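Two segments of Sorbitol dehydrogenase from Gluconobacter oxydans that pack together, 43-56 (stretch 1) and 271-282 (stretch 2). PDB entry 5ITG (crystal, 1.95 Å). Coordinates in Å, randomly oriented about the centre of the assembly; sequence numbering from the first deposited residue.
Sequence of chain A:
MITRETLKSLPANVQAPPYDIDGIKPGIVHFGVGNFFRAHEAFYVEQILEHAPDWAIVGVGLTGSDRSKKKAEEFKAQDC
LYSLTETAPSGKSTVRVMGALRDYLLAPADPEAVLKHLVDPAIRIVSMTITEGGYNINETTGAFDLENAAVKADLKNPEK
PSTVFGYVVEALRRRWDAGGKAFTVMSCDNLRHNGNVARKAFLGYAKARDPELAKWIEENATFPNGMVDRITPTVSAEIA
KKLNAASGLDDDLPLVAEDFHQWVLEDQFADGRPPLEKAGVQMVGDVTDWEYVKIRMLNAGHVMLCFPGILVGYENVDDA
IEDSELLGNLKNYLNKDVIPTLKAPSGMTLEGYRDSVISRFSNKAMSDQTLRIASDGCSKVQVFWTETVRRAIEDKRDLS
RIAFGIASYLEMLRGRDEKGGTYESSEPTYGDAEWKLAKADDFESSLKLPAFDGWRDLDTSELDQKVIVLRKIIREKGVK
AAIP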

# COMPACT_ATOMS: atom_id res chain seq x y z
N PHE A 43 -12.78 -2.15 6.61
CA PHE A 43 -12.85 -1.22 7.74
C PHE A 43 -13.74 -0.02 7.43
O PHE A 43 -14.58 0.36 8.24
CB PHE A 43 -11.44 -0.74 8.09
CG PHE A 43 -11.38 0.23 9.23
CD1 PHE A 43 -11.53 -0.20 10.55
CD2 PHE A 43 -11.15 1.58 9.00
CE1 PHE A 43 -11.45 0.69 11.61
CE2 PHE A 43 -11.07 2.49 10.05
CZ PHE A 43 -11.22 2.04 11.37
N TYR A 44 -13.54 0.59 6.26
CA TYR A 44 -14.34 1.75 5.87
C TYR A 44 -15.80 1.36 5.61
O TYR A 44 -16.72 2.08 6.01
CB TYR A 44 -13.75 2.43 4.63
CG TYR A 44 -12.50 3.24 4.92
CD1 TYR A 44 -12.59 4.50 5.50
CD2 TYR A 44 -11.24 2.72 4.62
CE1 TYR A 44 -11.44 5.25 5.78
CE2 TYR A 44 -10.08 3.46 4.90
CZ TYR A 44 -10.18 4.72 5.47
OH TYR A 44 -9.04 5.43 5.75
N VAL A 45 -16.01 0.23 4.95
CA VAL A 45 -17.36 -0.22 4.66
C VAL A 45 -18.12 -0.48 5.96
O VAL A 45 -19.31 -0.15 6.08
CB VAL A 45 -17.34 -1.50 3.79
CG1 VAL A 45 -18.74 -2.10 3.71
CG2 VAL A 45 -16.84 -1.14 2.39
N GLU A 46 -17.42 -1.05 6.94
CA GLU A 46 -18.01 -1.36 8.24
C GLU A 46 -18.64 -0.12 8.87
O GLU A 46 -19.63 -0.22 9.60
CB GLU A 46 -16.92 -1.90 9.18
CG GLU A 46 -17.42 -2.29 10.56
CD GLU A 46 -17.99 -3.70 10.59
OE1 GLU A 46 -18.45 -4.17 9.53
OE2 GLU A 46 -17.99 -4.32 11.67
N GLN A 47 -18.08 1.05 8.57
CA GLN A 47 -18.56 2.31 9.13
C GLN A 47 -19.69 3.00 8.38
O GLN A 47 -20.20 4.01 8.84
CB GLN A 47 -17.39 3.28 9.27
CG GLN A 47 -16.27 2.74 10.15
CD GLN A 47 -15.01 3.58 10.05
OE1 GLN A 47 -15.00 4.74 10.47
NE2 GLN A 47 -13.95 3.00 9.49
N ILE A 48 -20.09 2.46 7.23
CA ILE A 48 -21.19 3.06 6.48
C ILE A 48 -22.34 2.07 6.30
O ILE A 48 -23.36 2.39 5.71
CB ILE A 48 -20.73 3.57 5.09
CG1 ILE A 48 -20.00 2.47 4.32
CG2 ILE A 48 -19.83 4.79 5.25
CD1 ILE A 48 -20.90 1.36 3.81
N LEU A 49 -22.16 0.86 6.82
CA LEU A 49 -23.17 -0.19 6.71
C LEU A 49 -24.43 0.16 7.51
O LEU A 49 -25.52 -0.35 7.22
CB LEU A 49 -22.58 -1.51 7.19
CG LEU A 49 -22.67 -2.72 6.25
CD1 LEU A 49 -22.35 -2.30 4.82
CD2 LEU A 49 -21.71 -3.79 6.72
N GLU A 50 -24.27 1.01 8.52
CA GLU A 50 -25.40 1.43 9.34
C GLU A 50 -26.19 2.50 8.60
O GLU A 50 -27.29 2.87 9.01
CB GLU A 50 -24.90 1.99 10.67
CG GLU A 50 -24.02 3.21 10.52
CD GLU A 50 -23.46 3.70 11.84
OE1 GLU A 50 -24.27 3.99 12.75
OE2 GLU A 50 -22.22 3.80 11.97
N HIS A 51 -25.63 2.99 7.50
CA HIS A 51 -26.26 4.02 6.68
C HIS A 51 -26.84 3.42 5.41
O HIS A 51 -27.96 3.73 5.01
CB HIS A 51 -25.22 5.08 6.29
CG HIS A 51 -24.60 5.77 7.46
ND1 HIS A 51 -23.35 6.35 7.41
CD2 HIS A 51 -25.05 5.98 8.72
CE1 HIS A 51 -23.06 6.89 8.58
NE2 HIS A 51 -24.08 6.68 9.40
N ALA A 52 -26.05 2.55 4.78
CA ALA A 52 -26.45 1.88 3.55
C ALA A 52 -26.08 0.41 3.72
O ALA A 52 -24.99 -0.01 3.35
CB ALA A 52 -25.70 2.48 2.37
N PRO A 53 -27.00 -0.38 4.28
CA PRO A 53 -26.81 -1.81 4.53
C PRO A 53 -26.66 -2.72 3.31
O PRO A 53 -26.41 -3.91 3.46
CB PRO A 53 -28.05 -2.17 5.35
CG PRO A 53 -29.09 -1.29 4.75
CD PRO A 53 -28.37 0.03 4.64
N ASP A 54 -26.79 -2.17 2.10
CA ASP A 54 -26.67 -3.00 0.91
C ASP A 54 -25.26 -3.06 0.34
O ASP A 54 -25.07 -3.30 -0.86
CB ASP A 54 -27.65 -2.52 -0.17
CG ASP A 54 -29.09 -2.81 0.19
OD1 ASP A 54 -29.41 -3.98 0.48
OD2 ASP A 54 -29.92 -1.87 0.17
N TRP A 55 -24.27 -2.88 1.20
CA TRP A 55 -22.89 -2.92 0.74
C TRP A 55 -22.02 -3.96 1.44
O TRP A 55 -20.82 -3.75 1.62
CB TRP A 55 -22.27 -1.53 0.87
CG TRP A 55 -22.92 -0.53 -0.03
CD1 TRP A 55 -23.81 0.45 0.33
CD2 TRP A 55 -22.75 -0.41 -1.45
NE1 TRP A 55 -24.19 1.17 -0.78
CE2 TRP A 55 -23.56 0.66 -1.88
CE3 TRP A 55 -21.99 -1.11 -2.39
CZ2 TRP A 55 -23.62 1.05 -3.22
CZ3 TRP A 55 -22.05 -0.72 -3.72
CH2 TRP A 55 -22.86 0.35 -4.13
N ALA A 56 -22.63 -5.07 1.82
CA ALA A 56 -21.89 -6.15 2.47
C ALA A 56 -20.88 -6.63 1.45
O ALA A 56 -21.04 -6.39 0.25
CB ALA A 56 -22.82 -7.29 2.87
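Stretch 2 (271-282) DGRPPLEKAGVQ

No direct hydrogen bond joins the two stretches; apart from one bridging water, stretch 2 is held on stretch 1 by apolar packing, and its tightest piece is a proline laid on a tryptophan. Pro 274 CG lies 3.4 Å from the centroid of the five-membered ring of Trp 55, 21° off the ring normal. This is a CH-pi contact over one face of the indole. The closest pair is Pro 274 CG to Trp 55 CD2, at 3.2 Å.

Stretch 2 runs against the direction of stretch 1. Its early residues lie by Trp 55, and its later ones reach Gln 47 and Tyr 44. The CA atoms of Ala 52 and Pro 274 are 6.7 Å apart, and those of Gln 47 and Ala 279 are 5.7 Å apart. The backbone is extended from Arg 273 to Pro 274. It then turns through a 3-10 segment, residues 276-279. Within it Ala 279 N donates to Leu 276 O at 2.8 Å. Lys 278 N donates to Pro 275 O at 3.0 Å. Gly 280 follows with phi 96° and psi 4°, where a CB would be jammed against the carbonyl O of Ala 279. Val 281 N then donates back to Leu 276 O at 3.1 Å.

The indole also meets the backbone that leads into Pro 274. Trp 55 CZ2 is 3.4 Å from Arg 273 C, and Trp 55 CH2 is 3.8 Å from Gly 272 O. The CA-to-CB bond of Arg 273 points away from stretch 1. Its NH1 bonds to Pro 274 O at 2.9 Å and forms a salt bridge with Glu 277 OE1 at 3.0 Å. These bonds tie the start of stretch 2 to its 3-10 segment.

Ile 48 is buried at the middle of the contact and touches five residues. Its CD1 is 3.8 Å from Pro 274 CB, and its CG1 is 4.2 Å from Leu 276 CD2. Its CG2 lies 3.3 Å from Pro 275 O and 3.8 Å from Ala 279 CB. The ring of Pro 275 also meets Ala 52, with CD 3.9 Å from Ala 52 CB.

Ala 279 points toward stretch 1. Its CB is 3.8 Å from Gln 47 CB and 4.0 Å from Tyr 44 CD1. Its carbonyl O lies at the edge of the tyrosine ring, near the ring plane, 3.4 Å from Tyr 44 CD1. Val 281 CG2 is 3.5 Å from the same Tyr 44 CD1.

Water 1 makes the polar link. It donates to Gln 47 OE1 and to Ala 279 O, each at 2.7 Å. The amide is steadied within its own stretch, where Gln 47 NE2 donates to Phe 43 O at 3.0 Å.

At the exposed margin, the aliphatic chain of Lys 278 runs by His 51. Lys 278 CD is 3.4 Å from His 51 ND1, which is buried by the contact and has no polar partner in the model.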

# COMPACT_ATOMS: atom_id res chain seq x y z
N ASP A 271 -22.09 2.24 -11.32
CA ASP A 271 -23.45 2.05 -10.86
C ASP A 271 -23.63 2.25 -9.37
O ASP A 271 -24.09 1.35 -8.66
CB ASP A 271 -23.91 0.64 -11.28
CG ASP A 271 -25.39 0.42 -11.07
OD1 ASP A 271 -26.15 1.42 -11.10
OD2 ASP A 271 -25.80 -0.74 -10.89
N GLY A 272 -23.26 3.44 -8.89
CA GLY A 272 -23.41 3.74 -7.47
C GLY A 272 -22.27 3.29 -6.58
O GLY A 272 -21.43 2.48 -6.97
N ARG A 273 -22.25 3.83 -5.37
CA ARG A 273 -21.22 3.50 -4.39
C ARG A 273 -21.70 3.84 -2.99
O ARG A 273 -22.63 4.63 -2.81
CB ARG A 273 -19.95 4.31 -4.67
CG ARG A 273 -20.12 5.82 -4.46
CD ARG A 273 -18.77 6.52 -4.39
NE ARG A 273 -18.86 7.98 -4.38
CZ ARG A 273 -19.23 8.72 -3.34
NH1 ARG A 273 -19.57 8.14 -2.19
NH2 ARG A 273 -19.25 10.05 -3.44
N PRO A 274 -21.06 3.24 -1.97
CA PRO A 274 -21.44 3.51 -0.58
C PRO A 274 -21.10 4.96 -0.25
O PRO A 274 -20.32 5.60 -0.97
CB PRO A 274 -20.56 2.55 0.21
CG PRO A 274 -20.23 1.46 -0.77
CD PRO A 274 -20.04 2.19 -2.05
N PRO A 275 -21.68 5.51 0.83
CA PRO A 275 -21.39 6.90 1.20
C PRO A 275 -20.09 6.93 2.00
O PRO A 275 -20.06 7.34 3.16
CB PRO A 275 -22.60 7.28 2.04
CG PRO A 275 -22.88 5.99 2.78
CD PRO A 275 -22.74 4.94 1.68
N LEU A 276 -19.01 6.48 1.36
CA LEU A 276 -17.69 6.40 1.99
C LEU A 276 -17.16 7.68 2.63
O LEU A 276 -16.38 7.62 3.58
CB LEU A 276 -16.68 5.86 0.97
CG LEU A 276 -17.04 4.47 0.42
CD1 LEU A 276 -16.08 4.06 -0.69
CD2 LEU A 276 -17.00 3.47 1.55
N GLU A 277 -17.56 8.84 2.12
CA GLU A 277 -17.10 10.09 2.73
C GLU A 277 -17.47 10.10 4.21
O GLU A 277 -16.70 10.58 5.05
CB GLU A 277 -17.71 11.31 2.02
CG GLU A 277 -19.23 11.39 2.04
CD GLU A 277 -19.90 10.31 1.21
OE1 GLU A 277 -19.38 9.97 0.13
OE2 GLU A 277 -20.96 9.80 1.64
N LYS A 278 -18.63 9.54 4.55
CA LYS A 278 -19.08 9.49 5.94
C LYS A 278 -18.13 8.71 6.84
O LYS A 278 -18.19 8.84 8.06
CB LYS A 278 -20.49 8.90 6.02
CG LYS A 278 -21.54 9.75 5.33
CD LYS A 278 -22.95 9.20 5.52
CE LYS A 278 -23.97 10.06 4.78
NZ LYS A 278 -25.36 9.56 4.94
N ALA A 279 -17.27 7.89 6.24
CA ALA A 279 -16.32 7.09 7.00
C ALA A 279 -14.91 7.67 6.91
O ALA A 279 -13.95 7.06 7.37
CB ALA A 279 -16.32 5.65 6.49
N GLY A 280 -14.79 8.85 6.31
CA GLY A 280 -13.50 9.48 6.20
C GLY A 280 -12.77 9.26 4.89
O GLY A 280 -11.62 9.67 4.74
N VAL A 281 -13.41 8.58 3.94
CA VAL A 281 -12.78 8.36 2.65
C VAL A 281 -12.80 9.71 1.96
O VAL A 281 -13.82 10.41 1.97
CB VAL A 281 -13.54 7.32 1.80
CG1 VAL A 281 -12.86 7.14 0.46
CG2 VAL A 281 -13.59 5.98 2.54
N GLN A 282 -11.68 10.08 1.36
CA GLN A 282 -11.56 11.37 0.69
C GLN A 282 -11.80 11.19 -0.80
O GLN A 282 -10.97 10.64 -1.52
CB GLN A 282 -10.17 11.96 0.97
CG GLN A 282 -9.97 12.31 2.46
CD GLN A 282 -8.50 12.44 2.88
OE1 GLN A 282 -7.73 11.48 2.80
NE2 GLN A 282 -8.12 13.62 3.36
O HOH W 1 -12.82 6.08 9.67